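Local coordinates for DNA ligase D 3'-phosphoesterase domain-containing protein (Methanocella paludicola, PDB 5DMP) that probably removes 3'-phosphate groups and 3'-terminal ribonucleotides from DNA ends during repair of double-strand breaks by archaeal non-homologous end joining, at residues Tyr6-Asp12 and Thr73-Ile79; Glu23-Leu28 and Pro54-Ala58. One frame throughout, in Å; residues are numbered along the deposited sequence.

Interaction 1 of 2, residues Tyr6-Asp12 and Thr73-Ile79. With VN4 (oxido(dioxo)vanadium), chain J.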
ATOM      1  N   TYR A   6       7.353   3.789   1.876  1.00 25.63           N
ATOM      2  CA  TYR A   6       5.958   3.251   1.729  1.00 24.82           C
ATOM      3  C   TYR A   6       5.350   4.128   0.628  1.00 24.38           C
ATOM      4  O   TYR A   6       5.548   5.392   0.599  1.00 26.25           O
ATOM      5  CB  TYR A   6       5.248   3.445   3.097  1.00 26.07           C
ATOM      6  CG  TYR A   6       3.827   3.877   2.939  1.00 25.00           C
ATOM      7  CD1 TYR A   6       2.869   2.958   2.426  1.00 24.97           C
ATOM      8  CD2 TYR A   6       3.424   5.167   3.276  1.00 27.76           C
ATOM      9  CE1 TYR A   6       1.532   3.343   2.217  1.00 27.47           C
ATOM     10  CE2 TYR A   6       2.073   5.588   3.071  1.00 27.15           C
ATOM     11  CZ  TYR A   6       1.137   4.670   2.559  1.00 28.15           C
ATOM     12  OH  TYR A   6      -0.181   5.082   2.385  1.00 26.50           O
ATOM     13  N   VAL A   7       4.654   3.502  -0.314  1.00 24.25           N
ATOM     14  CA  VAL A   7       3.916   4.269  -1.332  1.00 23.80           C
ATOM     15  C   VAL A   7       2.643   3.502  -1.699  1.00 24.39           C
ATOM     16  O   VAL A   7       2.615   2.255  -1.661  1.00 23.50           O
ATOM     17  CB  VAL A   7       4.826   4.472  -2.598  1.00 23.60           C
ATOM     18  CG1 VAL A   7       5.332   3.121  -3.157  1.00 22.94           C
ATOM     19  CG2 VAL A   7       4.106   5.349  -3.670  1.00 24.58           C
ATOM     20  N   ILE A   8       1.597   4.236  -2.060  1.00 23.69           N
ATOM     21  CA  ILE A   8       0.449   3.650  -2.704  1.00 23.52           C
ATOM     22  C   ILE A   8       0.250   4.430  -3.994  1.00 24.96           C
ATOM     23  O   ILE A   8       0.144   5.701  -3.985  1.00 26.80           O
ATOM     24  CB  ILE A   8      -0.852   3.811  -1.837  1.00 22.80           C
ATOM     25  CG1 ILE A   8      -0.722   2.873  -0.577  1.00 23.18           C
ATOM     26  CG2 ILE A   8      -2.070   3.444  -2.733  1.00 24.11           C
ATOM     27  CD1 ILE A   8      -1.887   2.926   0.468  1.00 27.21           C
ATOM     28  N   GLN A   9       0.145   3.690  -5.086  1.00 21.38           N
ATOM     29  CA  GLN A   9      -0.218   4.336  -6.357  1.00 25.97           C
ATOM     30  C   GLN A   9      -1.655   3.947  -6.667  1.00 30.33           C
ATOM     31  O   GLN A   9      -2.043   2.785  -6.484  1.00 32.02           O
ATOM     32  CB  GLN A   9       0.725   3.901  -7.447  1.00 26.46           C
ATOM     33  CG  GLN A   9       2.038   4.733  -7.379  1.00 27.11           C
ATOM     34  CD  GLN A   9       3.260   4.012  -7.864  1.00 27.66           C
ATOM     35  OE1 GLN A   9       3.534   2.848  -7.524  1.00 30.50           O
ATOM     36  NE2 GLN A   9       4.092   4.748  -8.635  1.00 29.70           N
ATOM     37  N   LYS A  10      -2.440   4.932  -7.093  1.00 28.61           N
ATOM     38  CA  LYS A  10      -3.826   4.658  -7.535  1.00 27.76           C
ATOM     39  C   LYS A  10      -3.710   4.440  -9.037  1.00 30.36           C
ATOM     40  O   LYS A  10      -3.052   5.229  -9.782  1.00 27.62           O
ATOM     41  CB  LYS A  10      -4.757   5.837  -7.155  1.00 26.89           C
ATOM     42  CG  LYS A  10      -6.233   5.571  -7.533  1.00 27.78           C
ATOM     43  CD  LYS A  10      -7.081   6.764  -7.050  1.00 32.66           C
ATOM     44  CE  LYS A  10      -8.578   6.573  -7.428  1.00 35.93           C
ATOM     45  NZ  LYS A  10      -9.291   7.811  -6.981  1.00 39.82           N
ATOM     46  N   HIS A  11      -4.325   3.349  -9.528  1.00 28.42           N
ATOM     47  CA  HIS A  11      -3.970   2.874 -10.809  1.00 32.42           C
ATOM     48  C   HIS A  11      -5.241   2.599 -11.586  1.00 35.25           C
ATOM     49  O   HIS A  11      -6.032   1.698 -11.251  1.00 38.88           O
ATOM     50  CB  HIS A  11      -3.130   1.619 -10.669  1.00 35.47           C
ATOM     51  CG  HIS A  11      -2.403   1.263 -11.921  1.00 37.89           C
ATOM     52  ND1 HIS A  11      -1.270   0.481 -11.922  1.00 47.77           N
ATOM     53  CD2 HIS A  11      -2.644   1.589 -13.208  1.00 43.86           C
ATOM     54  CE1 HIS A  11      -0.832   0.363 -13.166  1.00 48.59           C
ATOM     55  NE2 HIS A  11      -1.660   1.013 -13.964  1.00 44.42           N
ATOM     56  N   ASP A  12      -5.468   3.404 -12.591  1.00 36.03           N
ATOM     57  CA  ASP A  12      -6.634   3.184 -13.446  1.00 42.31           C
ATOM     58  C   ASP A  12      -6.180   2.347 -14.620  1.00 48.83           C
ATOM     59  O   ASP A  12      -5.641   2.887 -15.588  1.00 43.65           O
ATOM     60  CB  ASP A  12      -7.191   4.529 -13.919  1.00 45.57           C
ATOM     61  CG  ASP A  12      -8.596   4.423 -14.473  1.00 58.74           C
ATOM     62  OD1 ASP A  12      -9.286   3.405 -14.226  1.00 52.83           O
ATOM     63  OD2 ASP A  12      -9.012   5.394 -15.131  1.00 65.80           O
ATOM     64  N   THR A  73      -3.328   4.716 -16.208  1.00 28.27           N
ATOM     65  CA  THR A  73      -2.885   5.972 -15.561  1.00 30.48           C
ATOM     66  C   THR A  73      -2.476   5.625 -14.157  1.00 30.21           C
ATOM     67  O   THR A  73      -3.174   4.914 -13.487  1.00 28.69           O
ATOM     68  CB  THR A  73      -4.025   6.973 -15.465  1.00 32.65           C
ATOM     69  OG1 THR A  73      -4.575   7.142 -16.768  1.00 37.24           O
ATOM     70  CG2 THR A  73      -3.481   8.338 -15.025  1.00 32.55           C
ATOM     71  N   VAL A  74      -1.331   6.154 -13.733  1.00 27.91           N
ATOM     72  CA  VAL A  74      -0.770   5.871 -12.430  1.00 25.21           C
ATOM     73  C   VAL A  74      -0.621   7.184 -11.689  1.00 28.58           C
ATOM     74  O   VAL A  74       0.018   8.128 -12.198  1.00 30.60           O
ATOM     75  CB  VAL A  74       0.621   5.239 -12.556  1.00 27.48           C
ATOM     76  CG1 VAL A  74       1.250   4.977 -11.180  1.00 27.45           C
ATOM     77  CG2 VAL A  74       0.509   3.950 -13.400  1.00 30.10           C
ATOM     78  N   MET A  75      -1.217   7.234 -10.508  1.00 25.94           N
ATOM     79  CA  MET A  75      -1.140   8.390  -9.637  1.00 27.57           C
ATOM     80  C   MET A  75      -0.388   8.014  -8.382  1.00 25.82           C
ATOM     81  O   MET A  75      -0.639   6.939  -7.825  1.00 28.48           O
ATOM     82  CB  MET A  75      -2.574   8.791  -9.222  1.00 27.59           C
ATOM     83  CG  MET A  75      -2.575   9.745  -8.020  1.00 27.60           C
ATOM     84  SD  MET A  75      -4.231  10.036  -7.337  1.00 30.80           S
ATOM     85  CE  MET A  75      -5.058  10.804  -8.752  1.00 27.24           C
ATOM     86  N   VAL A  76       0.481   8.882  -7.877  1.00 26.67           N
ATOM     87  CA  VAL A  76       1.119   8.610  -6.595  1.00 25.49           C
ATOM     88  C   VAL A  76       0.126   9.127  -5.586  1.00 25.63           C
ATOM     89  O   VAL A  76      -0.036  10.335  -5.379  1.00 25.78           O
ATOM     90  CB  VAL A  76       2.520   9.282  -6.438  1.00 25.63           C
ATOM     91  CG1 VAL A  76       3.045   9.001  -5.025  1.00 27.23           C
ATOM     92  CG2 VAL A  76       3.461   8.629  -7.484  1.00 23.27           C
ATOM     93  N   TRP A  77      -0.593   8.182  -4.995  1.00 25.36           N
ATOM     94  CA  TRP A  77      -1.741   8.477  -4.173  1.00 27.64           C
ATOM     95  C   TRP A  77      -1.354   8.768  -2.714  1.00 25.71           C
ATOM     96  O   TRP A  77      -1.992   9.592  -2.062  1.00 26.47           O
ATOM     97  CB  TRP A  77      -2.811   7.333  -4.359  1.00 27.86           C
ATOM     98  CG  TRP A  77      -4.108   7.570  -3.581  1.00 26.61           C
ATOM     99  CD1 TRP A  77      -5.272   8.175  -4.050  1.00 27.69           C
ATOM    100  CD2 TRP A  77      -4.380   7.172  -2.201  1.00 26.85           C
ATOM    101  NE1 TRP A  77      -6.255   8.139  -3.022  1.00 28.88           N
ATOM    102  CE2 TRP A  77      -5.711   7.581  -1.892  1.00 27.02           C
ATOM    103  CE3 TRP A  77      -3.611   6.541  -1.204  1.00 26.99           C
ATOM    104  CZ2 TRP A  77      -6.294   7.343  -0.619  1.00 26.88           C
ATOM    105  CZ3 TRP A  77      -4.180   6.289   0.073  1.00 28.19           C
ATOM    106  CH2 TRP A  77      -5.533   6.723   0.338  1.00 29.26           C
ATOM    107  N   ASP A  78      -0.319   8.094  -2.152  1.00 22.88           N
ATOM    108  CA  ASP A  78       0.194   8.464  -0.861  1.00 23.68           C
ATOM    109  C   ASP A  78       1.646   8.018  -0.848  1.00 24.43           C
ATOM    110  O   ASP A  78       2.018   7.111  -1.605  1.00 23.98           O
ATOM    111  CB  ASP A  78      -0.526   7.717   0.299  1.00 27.23           C
ATOM    112  CG  ASP A  78      -0.240   8.334   1.649  1.00 27.55           C
ATOM    113  OD1 ASP A  78       0.265   9.494   1.712  1.00 30.51           O
ATOM    114  OD2 ASP A  78      -0.493   7.714   2.751  1.00 29.53           O
ATOM    115  N   ILE A  79       2.479   8.688  -0.080  1.00 26.82           N
ATOM    116  CA  ILE A  79       3.900   8.307  -0.040  1.00 27.12           C
ATOM    117  C   ILE A  79       4.460   8.751   1.331  1.00 26.98           C
ATOM    118  O   ILE A  79       3.949   9.673   2.013  1.00 27.42           O
ATOM    119  CB  ILE A  79       4.686   8.943  -1.231  1.00 27.26           C
ATOM    120  CG1 ILE A  79       6.049   8.234  -1.415  1.00 29.02           C
ATOM    121  CG2 ILE A  79       4.835  10.475  -0.963  1.00 28.01           C
ATOM    122  CD1 ILE A  79       6.687   8.519  -2.783  1.00 28.06           C
TER
HETATM  123  V   VN4 J 209       2.579  -1.264 -11.910  1.00 64.29           V
HETATM  124  O1  VN4 J 209       4.132  -1.627 -12.976  1.00 56.12           O
HETATM  125  O2  VN4 J 209       2.050   0.566 -12.244  1.00 46.00           O
HETATM  126  O3  VN4 J 209       1.822  -2.583 -10.776  1.00 58.94           O
HETATM  127  O   HOH W   1      -9.067   7.797  -3.988  1.00 33.18           O
HETATM  128  O   HOH W   2      -7.230   7.488 -16.286  1.00 54.53           O
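The Lys10 chain runs obliquely past Trp77 where the antiparallel strands 6-12 and 73-79 pair with a one-residue slip. Lys10 CB lies 3.7 Å from Trp77 CB; with CG anti to the backbone N (chi1 -177°) and every later torsion extended, the chain runs out beside the indole, Lys10 CD coming 3.8 Å from Trp77 CD1. At the tip, NZ donates to a water that also accepts from Trp77 NE1, so one solvent molecule joins ammonium and indole. Trp77 occupies this place because of a classic beta bulge: it and Asp78 both face Ile8, whose O accepts two bonds, one from Trp77 N at 2.8 Å, bent to 137° at the hydrogen, and a straighter one from Asp78 N. Farther along, Tyr6 OH donates to Asp78 OD2 at 2.7 Å, meeting the carboxylate on its anti side but out of its plane, with ring and carboxylate planes 84° apart. OD2 also accepts from the backbone N of Leu115. On the opposite face of the sheet, Val74 CG2 sits over the His11 ring in a CH-pi contact, 3.8 Å from its centroid. His11 ND1 is hydrogen-bonded to Asp19. Ile8 O and Asp78 OD2 thus each take two bonds, while the methyl, the Asp19 bond and the stacked His17 ring probably hold the tilt of this pocket histidine.

Interaction 2 of 2, residues Glu23-Leu28 and Pro54-Ala58. With VN4 (oxido(dioxo)vanadium), chain J.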
ATOM      1  N   GLU A  23       9.324  -0.765   0.830  1.00 24.42           N
ATOM      2  CA  GLU A  23      10.768  -1.044   0.535  1.00 26.88           C
ATOM      3  C   GLU A  23      11.345  -2.075   1.473  1.00 29.05           C
ATOM      4  O   GLU A  23      11.324  -1.880   2.716  1.00 29.16           O
ATOM      5  CB  GLU A  23      11.509   0.234   0.682  1.00 28.14           C
ATOM      6  CG  GLU A  23      13.021   0.036   0.400  1.00 33.36           C
ATOM      7  CD  GLU A  23      13.840   1.300   0.575  1.00 37.07           C
ATOM      8  OE1 GLU A  23      13.299   2.424   0.772  1.00 35.37           O
ATOM      9  OE2 GLU A  23      15.074   1.169   0.453  1.00 43.29           O
ATOM     10  N   MET A  24      11.878  -3.161   0.904  1.00 29.99           N
ATOM     11  CA  MET A  24      12.752  -4.062   1.673  1.00 33.44           C
ATOM     12  C   MET A  24      13.697  -4.834   0.751  1.00 40.93           C
ATOM     13  O   MET A  24      13.380  -5.056  -0.444  1.00 38.16           O
ATOM     14  CB  MET A  24      11.936  -5.044   2.519  1.00 39.47           C
ATOM     15  CG  MET A  24      10.787  -5.775   1.840  1.00 43.10           C
ATOM     16  SD  MET A  24       9.673  -6.719   2.948  1.00 42.21           S
ATOM     17  CE  MET A  24       8.194  -5.717   3.129  1.00 45.12           C
ATOM     18  N   GLY A  25      14.866  -5.210   1.288  1.00 42.50           N
ATOM     19  CA  GLY A  25      15.853  -5.973   0.499  1.00 46.41           C
ATOM     20  C   GLY A  25      16.168  -5.357  -0.863  1.00 44.95           C
ATOM     21  O   GLY A  25      16.310  -6.072  -1.873  1.00 46.61           O
ATOM     22  N   GLY A  26      16.224  -4.033  -0.882  1.00 37.91           N
ATOM     23  CA  GLY A  26      16.599  -3.225  -2.022  1.00 42.24           C
ATOM     24  C   GLY A  26      15.552  -3.042  -3.102  1.00 40.68           C
ATOM     25  O   GLY A  26      15.872  -2.551  -4.138  1.00 39.49           O
ATOM     26  N   VAL A  27      14.304  -3.448  -2.897  1.00 35.93           N
ATOM     27  CA  VAL A  27      13.281  -3.276  -3.957  1.00 30.48           C
ATOM     28  C   VAL A  27      11.975  -2.811  -3.262  1.00 31.32           C
ATOM     29  O   VAL A  27      11.950  -2.764  -2.051  1.00 32.84           O
ATOM     30  CB  VAL A  27      12.961  -4.580  -4.711  1.00 35.20           C
ATOM     31  CG1 VAL A  27      14.207  -5.073  -5.503  1.00 35.54           C
ATOM     32  CG2 VAL A  27      12.410  -5.659  -3.796  1.00 33.01           C
ATOM     33  N   LEU A  28      10.926  -2.578  -4.041  1.00 27.56           N
ATOM     34  CA  LEU A  28       9.614  -2.272  -3.462  1.00 26.56           C
ATOM     35  C   LEU A  28       8.778  -3.553  -3.608  1.00 25.08           C
ATOM     36  O   LEU A  28       8.365  -3.923  -4.715  1.00 28.46           O
ATOM     37  CB  LEU A  28       8.966  -1.138  -4.317  1.00 25.82           C
ATOM     38  CG  LEU A  28       9.722   0.198  -4.216  1.00 24.53           C
ATOM     39  CD1 LEU A  28       8.985   1.301  -5.019  1.00 26.77           C
ATOM     40  CD2 LEU A  28       9.952   0.716  -2.804  1.00 26.67           C
ATOM     41  N   PRO A  54      11.408  -1.386  -8.842  1.00 27.87           N
ATOM     42  CA  PRO A  54      12.577  -0.650  -8.413  1.00 29.17           C
ATOM     43  C   PRO A  54      12.179   0.513  -7.435  1.00 27.24           C
ATOM     44  O   PRO A  54      11.102   1.095  -7.569  1.00 27.47           O
ATOM     45  CB  PRO A  54      13.141  -0.065  -9.743  1.00 29.83           C
ATOM     46  CG  PRO A  54      11.983  -0.036 -10.702  1.00 30.38           C
ATOM     47  CD  PRO A  54      11.009  -1.137 -10.244  1.00 28.40           C
ATOM     48  N   ILE A  55      13.051   0.822  -6.514  1.00 28.45           N
ATOM     49  CA  ILE A  55      12.834   1.927  -5.538  1.00 29.90           C
ATOM     50  C   ILE A  55      12.445   3.220  -6.231  1.00 31.20           C
ATOM     51  O   ILE A  55      11.522   3.895  -5.763  1.00 29.29           O
ATOM     52  CB  ILE A  55      14.042   2.083  -4.600  1.00 36.64           C
ATOM     53  CG1 ILE A  55      14.030   0.927  -3.582  1.00 38.06           C
ATOM     54  CG2 ILE A  55      14.006   3.443  -3.878  1.00 38.64           C
ATOM     55  CD1 ILE A  55      15.349   0.783  -2.867  1.00 45.19           C
ATOM     56  N   GLY A  56      13.043   3.542  -7.390  1.00 29.56           N
ATOM     57  CA  GLY A  56      12.723   4.808  -8.054  1.00 28.86           C
ATOM     58  C   GLY A  56      11.305   4.884  -8.647  1.00 32.15           C
ATOM     59  O   GLY A  56      10.794   5.974  -8.892  1.00 33.45           O
ATOM     60  N   TYR A  57      10.632   3.732  -8.835  1.00 28.45           N
ATOM     61  CA  TYR A  57       9.215   3.731  -9.238  1.00 26.65           C
ATOM     62  C   TYR A  57       8.255   4.363  -8.228  1.00 27.04           C
ATOM     63  O   TYR A  57       7.121   4.747  -8.583  1.00 27.50           O
ATOM     64  CB  TYR A  57       8.788   2.267  -9.489  1.00 27.27           C
ATOM     65  CG  TYR A  57       7.607   2.140 -10.375  1.00 27.76           C
ATOM     66  CD1 TYR A  57       7.747   2.279 -11.751  1.00 31.17           C
ATOM     67  CD2 TYR A  57       6.317   1.905  -9.862  1.00 27.98           C
ATOM     68  CE1 TYR A  57       6.639   2.127 -12.613  1.00 32.15           C
ATOM     69  CE2 TYR A  57       5.203   1.823 -10.706  1.00 29.22           C
ATOM     70  CZ  TYR A  57       5.393   1.905 -12.094  1.00 34.08           C
ATOM     71  OH  TYR A  57       4.361   1.767 -12.961  1.00 35.44           O
ATOM     72  N   ALA A  58       8.692   4.519  -6.984  1.00 26.57           N
ATOM     73  CA  ALA A  58       7.773   5.119  -5.959  1.00 25.21           C
ATOM     74  C   ALA A  58       7.208   6.506  -6.333  1.00 30.63           C
ATOM     75  O   ALA A  58       6.104   6.894  -5.915  1.00 32.17           O
ATOM     76  CB  ALA A  58       8.491   5.207  -4.628  1.00 25.25           C
TER
HETATM   77  V   VN4 J 209       2.579  -1.264 -11.910  1.00 64.29           V
HETATM   78  O1  VN4 J 209       4.132  -1.627 -12.976  1.00 56.12           O
HETATM   79  O2  VN4 J 209       2.050   0.566 -12.244  1.00 46.00           O
HETATM   80  O3  VN4 J 209       1.822  -2.583 -10.776  1.00 58.94           O
HETATM   81  O   HOH W   3      15.279  -0.913  -6.493  1.00 38.95           O
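Leu28 and Ile55 set their side chains at about a right angle, and the contact between 23-28 and 54-58 is built on this crossing. With its CG beside the backbone N (chi1 -66°), Leu28 sends CD1 over the start of the 3-10 turn, 3.3 Å from Pro54 O and 4.0 Å from Ala58 CB, while CD2 lies 4.2 Å from Ile55 CG1. Ile55 runs across it toward the hairpin turn, its CD1 coming within 3.4 Å of Glu23 OE2 and 3.6 Å of Gly26 O. The Glu23 chain, fully extended, crosses this methyl at a slant, and its other oxygen, OE1, accepts from His3 and from the backbone of Ile5. No direct hydrogen bond joins the segments; a water bridges them instead, donating to Gly26 O and accepting from Ile55 N. Were Leu28 cut back to an alanine, a gap would probably open beneath the turn, leaving Ala58 CB and Ile55 CG1 without the leucine methyls they pack against on this side. Beyond the turn, Tyr57 swings away and its OH donates to the vanadate O2 at 2.7 Å. The motif is a beta hairpin with a two-residue loop, closed by a type I' turn from Met24 to Val27 with glycines at both central positions, packed against the 3-10 turn that brings a tyrosine to the pocket.

The two contacts have centres 14 Å apart, yet they touch and share one ligand. Gln9 NE2 of interaction 1 lies 3.0 Å from Tyr57 O of interaction 2, a probable hydrogen bond. By packing alone, Ala58 O lies 3.4 Å from Val7 CG2 and 3.5 Å from Val76 CG2. The 3-10 turn of 54-58 therefore rests on the sheet face that also carries His11 and Val74. Both contacts reach the vanadate: His11 CE1 approaches its O2 to 3.0 Å, the same oxygen that takes the Tyr57 bond, and His53 NE2 is a further partner. A magnesium ion lies about 3 Å from the nearest side-chain atom of His11, placing this junction at the likely phosphoesterase centre.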